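Local atomic coordinates of ribose ABC transporter, substrate binding protein (Conexibacter woesei, PDB entry 4KQ9), a protein that probably binds a sugar such as ribose in the periplasm as the substrate-binding component of an ABC transporter. Residues L67-I72 with V89-L94; A76-I81 with L98-G103; S106-D111 with R270-P275. The protein carries 1 engineered substitution. All coordinates share one frame; numbering follows the deposited sequence.

How the contacts relate
All three contacts lie in the lobe of the protein built on the six-stranded parallel sheet. Contact 1 is its buried interior: strands 66-69 and 91-94 side by side, joined by regular backbone bonds and clad in aliphatic side chains. Contact 2 sets the helix that connects those two strands against the loop after the second; it is mainly apolar, without a hydrogen bond between its segments, and edged by Ser99 and Glu100. It meets contact 1 where Val91 packs on Ile81 and Pro71 on Leu77 and Leu98. Contact 3 lies at the sheet margin, where an arginine adds charge and stacking to the strand pairing. Leu93 bonds its backbone to Ser106 and Val108, and Asp101 salt-bridges Arg270, linking contact 3 to both others.

Contact 1: L67-I72 with V89-L94; sequences LIVSPI and VPVILL
Ile68 and Leu94 make the closest apolar side-chain contact between the two parallel strands, CG2 of Ile68 lying 3.7 Å from CD2 of Leu94 as the chains cross obliquely. Leu94 CG is anti to its backbone N (chi1 -179°), and its branch is carried over the same face of the sheet as Ile68, a face that helix 247-264 covers. On the other face Leu67 and Val69 pair with Val91 and Leu93 more loosely: Val69 CG2 and Val91 CG1 are 4.3 Å apart, and helix 78-86 fills in against Leu67, Val69 and Val91. Farther toward the N-terminal end, Val89 CG1 closes on Leu67 CB at 3.8 Å, while the neighbouring Pro90 is partly exposed and its ring makes little contact. The backbones are joined by four bonds, among them Val69 N to Ile92 O at 2.9 Å and Leu94 N to Val69 O, the latter more bent (138°). Past the last bridge, Ser70 OG lies 2.9 Å from Leu94 O and also hydrogen-bonds Tyr12 OH. Backbone polarity is thus largely paired within the sheet, whose apolar faces are packed by helices 247-264 and 78-86.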
ATOM      1  N   LEU A  67     -12.168   9.619 -14.675  1.00 20.40           N
ATOM      2  CA  LEU A  67     -11.604   8.288 -14.574  1.00 21.84           C
ATOM      3  C   LEU A  67     -10.641   8.220 -13.393  1.00 21.37           C
ATOM      4  O   LEU A  67      -9.712   9.027 -13.321  1.00 20.04           O
ATOM      5  CB  LEU A  67     -10.795   7.965 -15.812  1.00 22.68           C
ATOM      6  CG  LEU A  67     -10.138   6.585 -15.997  1.00 24.90           C
ATOM      7  CD1 LEU A  67     -11.117   5.423 -15.899  1.00 24.92           C
ATOM      8  CD2 LEU A  67      -9.428   6.502 -17.331  1.00 26.73           C
ATOM      9  N   ILE A  68     -10.839   7.235 -12.522  1.00 18.85           N
ATOM     10  CA  ILE A  68      -9.889   6.872 -11.476  1.00 18.48           C
ATOM     11  C   ILE A  68      -9.306   5.483 -11.858  1.00 19.35           C
ATOM     12  O   ILE A  68     -10.043   4.614 -12.310  1.00 19.02           O
ATOM     13  CB  ILE A  68     -10.587   6.849 -10.122  1.00 18.27           C
ATOM     14  CG1 ILE A  68     -11.358   8.165  -9.911  1.00 18.86           C
ATOM     15  CG2 ILE A  68      -9.615   6.450  -8.991  1.00 18.22           C
ATOM     16  CD1 ILE A  68     -12.182   8.183  -8.664  1.00 16.79           C
ATOM     17  N   VAL A  69      -7.994   5.309 -11.721  1.00 19.56           N
ATOM     18  CA  VAL A  69      -7.329   4.092 -12.109  1.00 21.30           C
ATOM     19  C   VAL A  69      -6.384   3.640 -11.028  1.00 20.70           C
ATOM     20  O   VAL A  69      -5.491   4.382 -10.657  1.00 17.79           O
ATOM     21  CB  VAL A  69      -6.463   4.265 -13.372  1.00 22.80           C
ATOM     22  CG1 VAL A  69      -5.908   2.921 -13.788  1.00 25.93           C
ATOM     23  CG2 VAL A  69      -7.253   4.892 -14.527  1.00 25.81           C
ATOM     24  N   SER A  70      -6.556   2.405 -10.549  1.00 21.83           N
ATOM     25  CA  SER A  70      -5.458   1.682  -9.834  1.00 22.64           C
ATOM     26  C   SER A  70      -4.756   0.757 -10.856  1.00 23.82           C
ATOM     27  O   SER A  70      -5.350  -0.244 -11.280  1.00 23.63           O
ATOM     28  CB  SER A  70      -5.981   0.860  -8.670  1.00 19.88           C
ATOM     29  OG  SER A  70      -6.665   1.677  -7.713  1.00 22.34           O
ATOM     30  N   PRO A  71      -3.535   1.097 -11.291  1.00 26.73           N
ATOM     31  CA  PRO A  71      -2.934   0.401 -12.440  1.00 28.54           C
ATOM     32  C   PRO A  71      -2.268  -0.916 -12.069  1.00 30.99           C
ATOM     33  O   PRO A  71      -1.436  -0.962 -11.167  1.00 26.93           O
ATOM     34  CB  PRO A  71      -1.879   1.374 -12.934  1.00 28.26           C
ATOM     35  CG  PRO A  71      -1.494   2.147 -11.733  1.00 29.90           C
ATOM     36  CD  PRO A  71      -2.663   2.176 -10.803  1.00 29.74           C
ATOM     37  N   ILE A  72      -2.672  -1.983 -12.751  1.00 34.86           N
ATOM     38  CA  ILE A  72      -2.027  -3.283 -12.561  1.00 35.93           C
ATOM     39  C   ILE A  72      -0.527  -3.266 -12.878  1.00 35.35           C
ATOM     40  O   ILE A  72       0.242  -3.919 -12.206  1.00 34.20           O
ATOM     41  CB  ILE A  72      -2.700  -4.418 -13.360  1.00 39.52           C
ATOM     42  CG1 ILE A  72      -2.001  -5.750 -13.019  1.00 41.50           C
ATOM     43  CG2 ILE A  72      -2.635  -4.178 -14.862  1.00 38.73           C
ATOM     44  CD1 ILE A  72      -2.872  -6.945 -13.318  1.00 47.00           C
ATOM     45  N   VAL A  89     -10.259  13.474 -20.552  1.00 31.38           N
ATOM     46  CA  VAL A  89     -10.800  12.891 -19.294  1.00 28.16           C
ATOM     47  C   VAL A  89      -9.863  13.207 -18.121  1.00 26.01           C
ATOM     48  O   VAL A  89      -8.696  12.891 -18.167  1.00 29.31           O
ATOM     49  CB  VAL A  89     -10.998  11.357 -19.377  1.00 31.79           C
ATOM     50  CG1 VAL A  89     -11.744  10.859 -18.129  1.00 32.55           C
ATOM     51  CG2 VAL A  89     -11.737  10.968 -20.643  1.00 30.60           C
ATOM     52  N   PRO A  90     -10.347  13.870 -17.088  1.00 22.31           N
ATOM     53  CA  PRO A  90      -9.471  14.051 -15.909  1.00 24.19           C
ATOM     54  C   PRO A  90      -9.228  12.657 -15.297  1.00 22.34           C
ATOM     55  O   PRO A  90     -10.204  11.916 -15.115  1.00 19.95           O
ATOM     56  CB  PRO A  90     -10.316  14.836 -14.942  1.00 23.56           C
ATOM     57  CG  PRO A  90     -11.623  15.127 -15.631  1.00 26.90           C
ATOM     58  CD  PRO A  90     -11.714  14.323 -16.875  1.00 25.02           C
ATOM     59  N   VAL A  91      -7.967  12.323 -15.020  1.00 21.29           N
ATOM     60  CA  VAL A  91      -7.602  11.011 -14.491  1.00 20.02           C
ATOM     61  C   VAL A  91      -6.944  11.127 -13.117  1.00 17.96           C
ATOM     62  O   VAL A  91      -6.045  11.915 -12.946  1.00 18.14           O
ATOM     63  CB  VAL A  91      -6.585  10.353 -15.393  1.00 21.90           C
ATOM     64  CG1 VAL A  91      -6.090   9.037 -14.824  1.00 23.47           C
ATOM     65  CG2 VAL A  91      -7.182  10.150 -16.785  1.00 24.88           C
ATOM     66  N   ILE A  92      -7.331  10.282 -12.174  1.00 14.30           N
ATOM     67  CA  ILE A  92      -6.658  10.234 -10.888  1.00 14.63           C
ATOM     68  C   ILE A  92      -6.075   8.824 -10.803  1.00 14.03           C
ATOM     69  O   ILE A  92      -6.799   7.865 -10.979  1.00 13.51           O
ATOM     70  CB  ILE A  92      -7.608  10.499  -9.698  1.00 14.57           C
ATOM     71  CG1 ILE A  92      -8.087  11.968  -9.720  1.00 15.10           C
ATOM     72  CG2 ILE A  92      -6.896  10.187  -8.361  1.00 17.53           C
ATOM     73  CD1 ILE A  92      -9.141  12.253  -8.652  1.00 14.60           C
ATOM     74  N   LEU A  93      -4.801   8.725 -10.500  1.00 12.44           N
ATOM     75  CA  LEU A  93      -4.211   7.473 -10.163  1.00 13.94           C
ATOM     76  C   LEU A  93      -4.437   7.183  -8.679  1.00 13.62           C
ATOM     77  O   LEU A  93      -4.370   8.092  -7.826  1.00 13.87           O
ATOM     78  CB  LEU A  93      -2.712   7.480 -10.462  1.00 14.52           C
ATOM     79  CG  LEU A  93      -2.470   7.808 -11.916  1.00 15.84           C
ATOM     80  CD1 LEU A  93      -1.013   8.163 -12.078  1.00 16.28           C
ATOM     81  CD2 LEU A  93      -2.956   6.635 -12.772  1.00 18.49           C
ATOM     82  N   LEU A  94      -4.650   5.911  -8.361  1.00 13.77           N
ATOM     83  CA  LEU A  94      -5.105   5.557  -7.016  1.00 15.31           C
ATOM     84  C   LEU A  94      -4.347   4.332  -6.515  1.00 16.38           C
ATOM     85  O   LEU A  94      -4.333   3.307  -7.194  1.00 17.79           O
ATOM     86  CB  LEU A  94      -6.624   5.341  -7.037  1.00 14.67           C
ATOM     87  CG  LEU A  94      -7.242   4.983  -5.701  1.00 13.36           C
ATOM     88  CD1 LEU A  94      -6.908   5.944  -4.603  1.00 14.01           C
ATOM     89  CD2 LEU A  94      -8.741   4.832  -5.737  1.00 15.02           C
TER

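Contact 2: A76-I81 with L98-G103; sequences ALVPTI and LSEDVG
Ile81 lies slantwise across Leu98, its CD1 3.8 Å from Leu98 CD1 and almost as near the other methyl of the leucine. The second branch of Ile81 turns to the far end of the loop: CG2 lies 3.8 Å from Val102 CG2, the two side chains crossing at about a right angle. One turn earlier Val78 spreads its methyls over the loop. With CG1 anti to the backbone N (chi1 167°), that methyl sits 3.7 Å from Val102 CG1 and also against the Glu100 carboxylate carbon, while CG2 touches Ser99 OG at 3.6 Å. An alanine at Ile81, lacking CG2 and CD1, would probably open a gap against Leu98 and Val102 and leave their methyls less firmly packed. No hydrogen bond crosses the contact; polar ties to the loop come from Asp101, Gln104 and Gly74. Asp101 OD1 accepts from Gly103 N at 2.8 Å in an Asx turn and salt-bridges Arg270, Val102 N is held by Gln104 OE1, and Ser99 bonds the Gly74 backbone. Glu100 and Ser99 form the exposed margin. Ile81 also rests on Val91 and Leu98 on Leu93, setting the loop that leads from strand 91-94 to strand 106-109 against helix 78-86.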
ATOM      1  N   ALA A  76       3.164  -0.425 -18.603  1.00 42.85           N
ATOM      2  CA  ALA A  76       2.399  -0.894 -19.736  1.00 44.26           C
ATOM      3  C   ALA A  76       1.162  -0.050 -19.954  1.00 45.77           C
ATOM      4  O   ALA A  76       0.707   0.093 -21.095  1.00 43.63           O
ATOM      5  CB  ALA A  76       1.994  -2.342 -19.514  1.00 47.12           C
ATOM      6  N   LEU A  77       0.608   0.477 -18.850  1.00 42.52           N
ATOM      7  CA  LEU A  77      -0.614   1.295 -18.873  1.00 38.17           C
ATOM      8  C   LEU A  77      -0.389   2.776 -19.286  1.00 31.08           C
ATOM      9  O   LEU A  77      -1.350   3.501 -19.506  1.00 33.01           O
ATOM     10  CB  LEU A  77      -1.342   1.240 -17.507  1.00 39.05           C
ATOM     11  CG  LEU A  77      -2.476   0.221 -17.405  1.00 41.10           C
ATOM     12  CD1 LEU A  77      -1.964  -1.158 -17.811  1.00 45.73           C
ATOM     13  CD2 LEU A  77      -3.038   0.172 -16.007  1.00 41.20           C
ATOM     14  N   VAL A  78       0.861   3.191 -19.395  1.00 29.57           N
ATOM     15  CA  VAL A  78       1.175   4.573 -19.714  1.00 33.07           C
ATOM     16  C   VAL A  78       0.498   5.111 -20.961  1.00 34.87           C
ATOM     17  O   VAL A  78      -0.176   6.146 -20.894  1.00 33.22           O
ATOM     18  CB  VAL A  78       2.694   4.795 -19.781  1.00 34.74           C
ATOM     19  CG1 VAL A  78       3.031   6.136 -20.418  1.00 36.92           C
ATOM     20  CG2 VAL A  78       3.295   4.656 -18.387  1.00 35.25           C
ATOM     21  N   PRO A  79       0.649   4.430 -22.099  1.00 35.29           N
ATOM     22  CA  PRO A  79       0.040   4.932 -23.341  1.00 34.59           C
ATOM     23  C   PRO A  79      -1.467   5.110 -23.265  1.00 31.62           C
ATOM     24  O   PRO A  79      -2.020   6.111 -23.679  1.00 37.62           O
ATOM     25  CB  PRO A  79       0.386   3.826 -24.360  1.00 37.54           C
ATOM     26  CG  PRO A  79       1.671   3.296 -23.861  1.00 38.49           C
ATOM     27  CD  PRO A  79       1.526   3.284 -22.360  1.00 38.92           C
ATOM     28  N   THR A  80      -2.124   4.128 -22.709  1.00 29.58           N
ATOM     29  CA  THR A  80      -3.550   4.184 -22.531  1.00 31.74           C
ATOM     30  C   THR A  80      -4.000   5.344 -21.603  1.00 30.00           C
ATOM     31  O   THR A  80      -4.895   6.097 -21.907  1.00 26.17           O
ATOM     32  CB  THR A  80      -4.023   2.852 -21.921  1.00 34.18           C
ATOM     33  OG1 THR A  80      -3.284   1.771 -22.503  1.00 40.32           O
ATOM     34  CG2 THR A  80      -5.521   2.664 -22.121  1.00 33.82           C
ATOM     35  N   ILE A  81      -3.368   5.492 -20.453  1.00 31.25           N
ATOM     36  CA  ILE A  81      -3.852   6.517 -19.527  1.00 32.01           C
ATOM     37  C   ILE A  81      -3.498   7.912 -20.130  1.00 29.43           C
ATOM     38  O   ILE A  81      -4.312   8.812 -20.164  1.00 33.33           O
ATOM     39  CB  ILE A  81      -3.284   6.268 -18.131  1.00 30.54           C
ATOM     40  CG1 ILE A  81      -3.906   4.972 -17.600  1.00 29.52           C
ATOM     41  CG2 ILE A  81      -3.580   7.478 -17.245  1.00 30.11           C
ATOM     42  CD1 ILE A  81      -3.206   4.381 -16.396  1.00 30.64           C
ATOM     43  N   LEU A  98       2.269   5.485 -12.029  1.00 29.40           N
ATOM     44  CA  LEU A  98       2.807   5.014 -13.308  1.00 30.37           C
ATOM     45  C   LEU A  98       4.285   5.301 -13.308  1.00 34.94           C
ATOM     46  O   LEU A  98       4.810   5.994 -12.397  1.00 34.13           O
ATOM     47  CB  LEU A  98       2.149   5.707 -14.485  1.00 26.82           C
ATOM     48  CG  LEU A  98       0.622   5.580 -14.579  1.00 26.32           C
ATOM     49  CD1 LEU A  98       0.006   6.325 -15.756  1.00 24.22           C
ATOM     50  CD2 LEU A  98       0.184   4.130 -14.570  1.00 27.44           C
ATOM     51  N   SER A  99       4.952   4.763 -14.325  1.00 35.88           N
ATOM     52  CA  SER A  99       6.396   4.947 -14.510  1.00 35.91           C
ATOM     53  C   SER A  99       6.784   6.327 -15.009  1.00 35.75           C
ATOM     54  O   SER A  99       7.946   6.673 -14.968  1.00 36.68           O
ATOM     55  CB  SER A  99       6.946   3.926 -15.505  1.00 37.71           C
ATOM     56  OG  SER A  99       6.557   4.268 -16.834  1.00 42.74           O
ATOM     57  N   GLU A 100       5.841   7.121 -15.487  1.00 35.95           N
ATOM     58  CA  GLU A 100       6.185   8.474 -15.825  1.00 33.85           C
ATOM     59  C   GLU A 100       4.948   9.321 -15.752  1.00 31.95           C
ATOM     60  O   GLU A 100       3.836   8.785 -15.746  1.00 29.88           O
ATOM     61  CB  GLU A 100       6.770   8.517 -17.251  1.00 39.87           C
ATOM     62  CG  GLU A 100       5.722   8.318 -18.349  1.00 39.41           C
ATOM     63  CD  GLU A 100       6.338   8.086 -19.749  1.00 47.56           C
ATOM     64  OE1 GLU A 100       7.088   7.087 -19.922  1.00 52.27           O
ATOM     65  OE2 GLU A 100       6.073   8.902 -20.673  1.00 43.02           O
ATOM     66  N   ASP A 101       5.135  10.640 -15.737  1.00 31.00           N
ATOM     67  CA  ASP A 101       4.016  11.594 -15.601  1.00 29.20           C
ATOM     68  C   ASP A 101       3.284  11.600 -16.908  1.00 27.88           C
ATOM     69  O   ASP A 101       3.872  11.804 -17.943  1.00 29.22           O
ATOM     70  CB  ASP A 101       4.545  13.000 -15.262  1.00 27.53           C
ATOM     71  CG  ASP A 101       3.429  14.041 -14.950  1.00 29.85           C
ATOM     72  OD1 ASP A 101       2.211  13.822 -15.178  1.00 27.60           O
ATOM     73  OD2 ASP A 101       3.794  15.157 -14.506  1.00 30.64           O
ATOM     74  N   VAL A 102       1.985  11.384 -16.883  1.00 26.37           N
ATOM     75  CA  VAL A 102       1.220  11.526 -18.096  1.00 27.91           C
ATOM     76  C   VAL A 102       0.151  12.633 -18.021  1.00 28.71           C
ATOM     77  O   VAL A 102      -0.821  12.578 -18.766  1.00 28.00           O
ATOM     78  CB  VAL A 102       0.578  10.159 -18.501  1.00 30.16           C
ATOM     79  CG1 VAL A 102       1.649   9.077 -18.627  1.00 31.37           C
ATOM     80  CG2 VAL A 102      -0.478   9.718 -17.509  1.00 30.71           C
ATOM     81  N   GLY A 103       0.277  13.626 -17.132  1.00 24.38           N
ATOM     82  CA  GLY A 103      -0.748  14.686 -17.110  1.00 23.80           C
ATOM     83  C   GLY A 103      -2.022  14.336 -16.327  1.00 23.66           C
ATOM     84  O   GLY A 103      -3.098  14.995 -16.445  1.00 25.72           O
TER

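Contact 3: S106-D111 with R270-P275; sequences SFVGSD and RRIFTP. With GOL (glycerol), chain B.
Phe107 and Arg271 both set CG anti to the backbone N (chi1 -172° for Arg271), which starts them side by side on the sheet; a bend at chi2 of 71° turns Arg271 CD toward the ring. The guanidinium lies flat on the phenyl face in a cation-pi stack, Arg271 CZ 3.9 Å from the Phe107 ring centroid and the planes 24° apart. Phe273 CE1 covers the opposite guanidinium face toward its rim. At the guanidinium edge NH2 donates to Ser110 O at 2.8 Å and NH1 to Gly109 O at 3.0 Å; NH1 also bonds Phe107 O, tilted from the plane. The last two carbonyls each take a backbone amide from the other face of their plane, Thr274 N and Ile272 N respectively, and are gripped twice. On the face opposite Phe107, Val108 CG1 abuts Thr274 CG2 at 3.5 Å. Asp111 lays its carboxylate over the Phe273 ring, at the N-cap of helix 112-126. A water joins Ser110 OG, Thr274 OG1 and Pro275 O; a glycerol, probably from crystallisation, bonds Asp111 N through O3. Strand 271-273 returns from distant sequence to the sheet edge, and the chain beyond 109 and 273 is consistent with interlobe connections of type I periplasmic sugar-binding proteins.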
ATOM      1  N   SER A 106      -4.185  13.904 -10.433  1.00 14.24           N
ATOM      2  CA  SER A 106      -3.487  13.608  -9.211  1.00 13.99           C
ATOM      3  C   SER A 106      -3.152  12.103  -9.091  1.00 14.18           C
ATOM      4  O   SER A 106      -3.686  11.256  -9.828  1.00 13.57           O
ATOM      5  CB  SER A 106      -4.344  14.050  -8.008  1.00 15.39           C
ATOM      6  OG  SER A 106      -3.591  14.022  -6.820  1.00 16.65           O
ATOM      7  N   PHE A 107      -2.269  11.814  -8.136  1.00 13.25           N
ATOM      8  CA  PHE A 107      -1.914  10.479  -7.673  1.00 12.11           C
ATOM      9  C   PHE A 107      -2.183  10.447  -6.173  1.00 10.91           C
ATOM     10  O   PHE A 107      -1.568  11.137  -5.407  1.00 11.79           O
ATOM     11  CB  PHE A 107      -0.479  10.183  -8.018  1.00 13.08           C
ATOM     12  CG  PHE A 107       0.048   8.905  -7.434  1.00 14.56           C
ATOM     13  CD1 PHE A 107      -0.780   7.853  -7.085  1.00 15.20           C
ATOM     14  CD2 PHE A 107       1.402   8.761  -7.261  1.00 16.39           C
ATOM     15  CE1 PHE A 107      -0.265   6.701  -6.495  1.00 17.00           C
ATOM     16  CE2 PHE A 107       1.930   7.610  -6.706  1.00 17.61           C
ATOM     17  CZ  PHE A 107       1.105   6.562  -6.331  1.00 17.86           C
ATOM     18  N   VAL A 108      -3.225   9.733  -5.803  1.00 10.09           N
ATOM     19  CA  VAL A 108      -3.706   9.582  -4.446  1.00  9.72           C
ATOM     20  C   VAL A 108      -3.202   8.211  -3.983  1.00 10.35           C
ATOM     21  O   VAL A 108      -3.514   7.174  -4.611  1.00  9.95           O
ATOM     22  CB  VAL A 108      -5.250   9.628  -4.394  1.00  9.38           C
ATOM     23  CG1 VAL A 108      -5.809   9.241  -3.049  1.00  8.81           C
ATOM     24  CG2 VAL A 108      -5.757  11.009  -4.713  1.00  9.58           C
ATOM     25  N   GLY A 109      -2.454   8.191  -2.878  1.00 10.45           N
ATOM     26  CA  GLY A 109      -2.006   6.921  -2.353  1.00 11.11           C
ATOM     27  C   GLY A 109      -0.872   7.090  -1.341  1.00 12.23           C
ATOM     28  O   GLY A 109      -0.437   8.200  -1.021  1.00 11.05           O
ATOM     29  N   SER A 110      -0.524   5.983  -0.683  1.00 12.89           N
ATOM     30  CA  SER A 110       0.407   6.068   0.440  1.00 15.78           C
ATOM     31  C   SER A 110       1.759   6.600  -0.007  1.00 14.05           C
ATOM     32  O   SER A 110       2.146   6.435  -1.140  1.00 17.60           O
ATOM     33  CB  SER A 110       0.665   4.672   1.090  1.00 17.07           C
ATOM     34  OG  SER A 110      -0.508   4.074   1.473  1.00 18.79           O
ATOM     35  N   ASP A 111       2.462   7.184   0.953  1.00 15.41           N
ATOM     36  CA  ASP A 111       3.858   7.549   0.832  1.00 15.81           C
ATOM     37  C   ASP A 111       4.693   6.367   1.317  1.00 15.14           C
ATOM     38  O   ASP A 111       4.847   6.157   2.536  1.00 15.66           O
ATOM     39  CB  ASP A 111       4.100   8.737   1.751  1.00 18.37           C
ATOM     40  CG  ASP A 111       5.553   9.232   1.728  1.00 21.08           C
ATOM     41  OD1 ASP A 111       6.410   8.621   1.072  1.00 22.97           O
ATOM     42  OD2 ASP A 111       5.798  10.257   2.408  1.00 26.21           O
ATOM     43  N   ARG A 270      -1.184  17.560  -7.131  1.00 13.64           N
ATOM     44  CA  ARG A 270      -0.948  16.451  -8.022  1.00 14.21           C
ATOM     45  C   ARG A 270      -0.452  15.198  -7.320  1.00 12.44           C
ATOM     46  O   ARG A 270      -0.559  14.148  -7.909  1.00 13.47           O
ATOM     47  CB  ARG A 270      -0.018  16.849  -9.173  1.00 16.52           C
ATOM     48  CG  ARG A 270      -0.559  17.993 -10.034  1.00 18.38           C
ATOM     49  CD  ARG A 270       0.233  18.079 -11.337  1.00 21.41           C
ATOM     50  NE  ARG A 270      -0.105  16.948 -12.215  1.00 23.90           N
ATOM     51  CZ  ARG A 270       0.777  16.267 -12.947  1.00 25.30           C
ATOM     52  NH1 ARG A 270       2.071  16.574 -12.890  1.00 24.92           N
ATOM     53  NH2 ARG A 270       0.368  15.264 -13.730  1.00 25.80           N
ATOM     54  N   ARG A 271       0.030  15.308  -6.065  1.00 12.78           N
ATOM     55  CA  ARG A 271       0.342  14.178  -5.215  1.00 12.61           C
ATOM     56  C   ARG A 271      -0.408  14.343  -3.917  1.00 12.24           C
ATOM     57  O   ARG A 271      -0.250  15.347  -3.262  1.00 10.87           O
ATOM     58  CB  ARG A 271       1.872  14.020  -5.023  1.00 13.64           C
ATOM     59  CG  ARG A 271       2.304  12.778  -4.318  1.00 12.90           C
ATOM     60  CD  ARG A 271       2.110  11.536  -5.179  1.00 13.21           C
ATOM     61  NE  ARG A 271       2.544  10.326  -4.486  1.00 13.50           N
ATOM     62  CZ  ARG A 271       1.829   9.543  -3.672  1.00 13.72           C
ATOM     63  NH1 ARG A 271       0.565   9.799  -3.396  1.00 13.45           N
ATOM     64  NH2 ARG A 271       2.391   8.487  -3.096  1.00 14.27           N
ATOM     65  N   ILE A 272      -1.244  13.380  -3.535  1.00 10.91           N
ATOM     66  CA  ILE A 272      -1.974  13.503  -2.243  1.00 10.86           C
ATOM     67  C   ILE A 272      -1.665  12.212  -1.477  1.00 12.23           C
ATOM     68  O   ILE A 272      -2.074  11.146  -1.929  1.00 10.36           O
ATOM     69  CB  ILE A 272      -3.485  13.645  -2.491  1.00 11.53           C
ATOM     70  CG1 ILE A 272      -3.791  14.959  -3.225  1.00 11.73           C
ATOM     71  CG2 ILE A 272      -4.268  13.427  -1.209  1.00 10.97           C
ATOM     72  CD1 ILE A 272      -5.167  15.071  -3.863  1.00 12.23           C
ATOM     73  N   PHE A 273      -0.842  12.323  -0.415  1.00 12.34           N
ATOM     74  CA  PHE A 273      -0.465  11.211   0.432  1.00 13.12           C
ATOM     75  C   PHE A 273      -1.650  10.933   1.346  1.00 13.60           C
ATOM     76  O   PHE A 273      -2.234  11.849   1.901  1.00 15.72           O
ATOM     77  CB  PHE A 273       0.731  11.582   1.285  1.00 14.60           C
ATOM     78  CG  PHE A 273       1.956  11.892   0.510  1.00 17.06           C
ATOM     79  CD1 PHE A 273       2.504  10.981  -0.351  1.00 17.62           C
ATOM     80  CD2 PHE A 273       2.588  13.112   0.662  1.00 20.70           C
ATOM     81  CE1 PHE A 273       3.686  11.268  -1.062  1.00 20.58           C
ATOM     82  CE2 PHE A 273       3.775  13.407  -0.032  1.00 23.57           C
ATOM     83  CZ  PHE A 273       4.344  12.478  -0.886  1.00 20.60           C
ATOM     84  N   THR A 274      -2.050   9.658   1.418  1.00 14.55           N
ATOM     85  CA  THR A 274      -3.139   9.190   2.205  1.00 13.73           C
ATOM     86  C   THR A 274      -2.620   8.663   3.534  1.00 12.37           C
ATOM     87  O   THR A 274      -1.506   8.271   3.593  1.00 11.67           O
ATOM     88  CB  THR A 274      -3.926   8.107   1.406  1.00 15.45           C
ATOM     89  OG1 THR A 274      -3.038   7.146   0.821  1.00 13.75           O
ATOM     90  CG2 THR A 274      -4.670   8.781   0.237  1.00 14.95           C
ATOM     91  N   PRO A 275      -3.441   8.677   4.570  1.00 11.94           N
ATOM     92  CA  PRO A 275      -3.041   8.257   5.891  1.00 12.69           C
ATOM     93  C   PRO A 275      -2.613   6.791   5.949  1.00 11.23           C
ATOM     94  O   PRO A 275      -3.066   5.963   5.195  1.00 10.79           O
ATOM     95  CB  PRO A 275      -4.273   8.488   6.759  1.00 13.54           C
ATOM     96  CG  PRO A 275      -5.297   9.068   5.947  1.00 13.07           C
ATOM     97  CD  PRO A 275      -4.842   9.060   4.517  1.00 12.11           C
TER
HETATM   98  C1  GOL B 501       0.126  10.602   5.280  1.00 35.31           C
HETATM   99  O1  GOL B 501       0.155  11.986   5.652  1.00 35.22           O
HETATM  100  C2  GOL B 501       1.515   9.953   5.242  1.00 35.29           C
HETATM  101  O2  GOL B 501       2.381  10.620   4.322  1.00 38.23           O
HETATM  102  C3  GOL B 501       1.459   8.521   4.711  1.00 32.89           C
HETATM  103  O3  GOL B 501       1.005   8.423   3.355  1.00 25.91           O
HETATM  104  O   HOH W   1      -2.601   5.219   2.621  1.00 13.30           O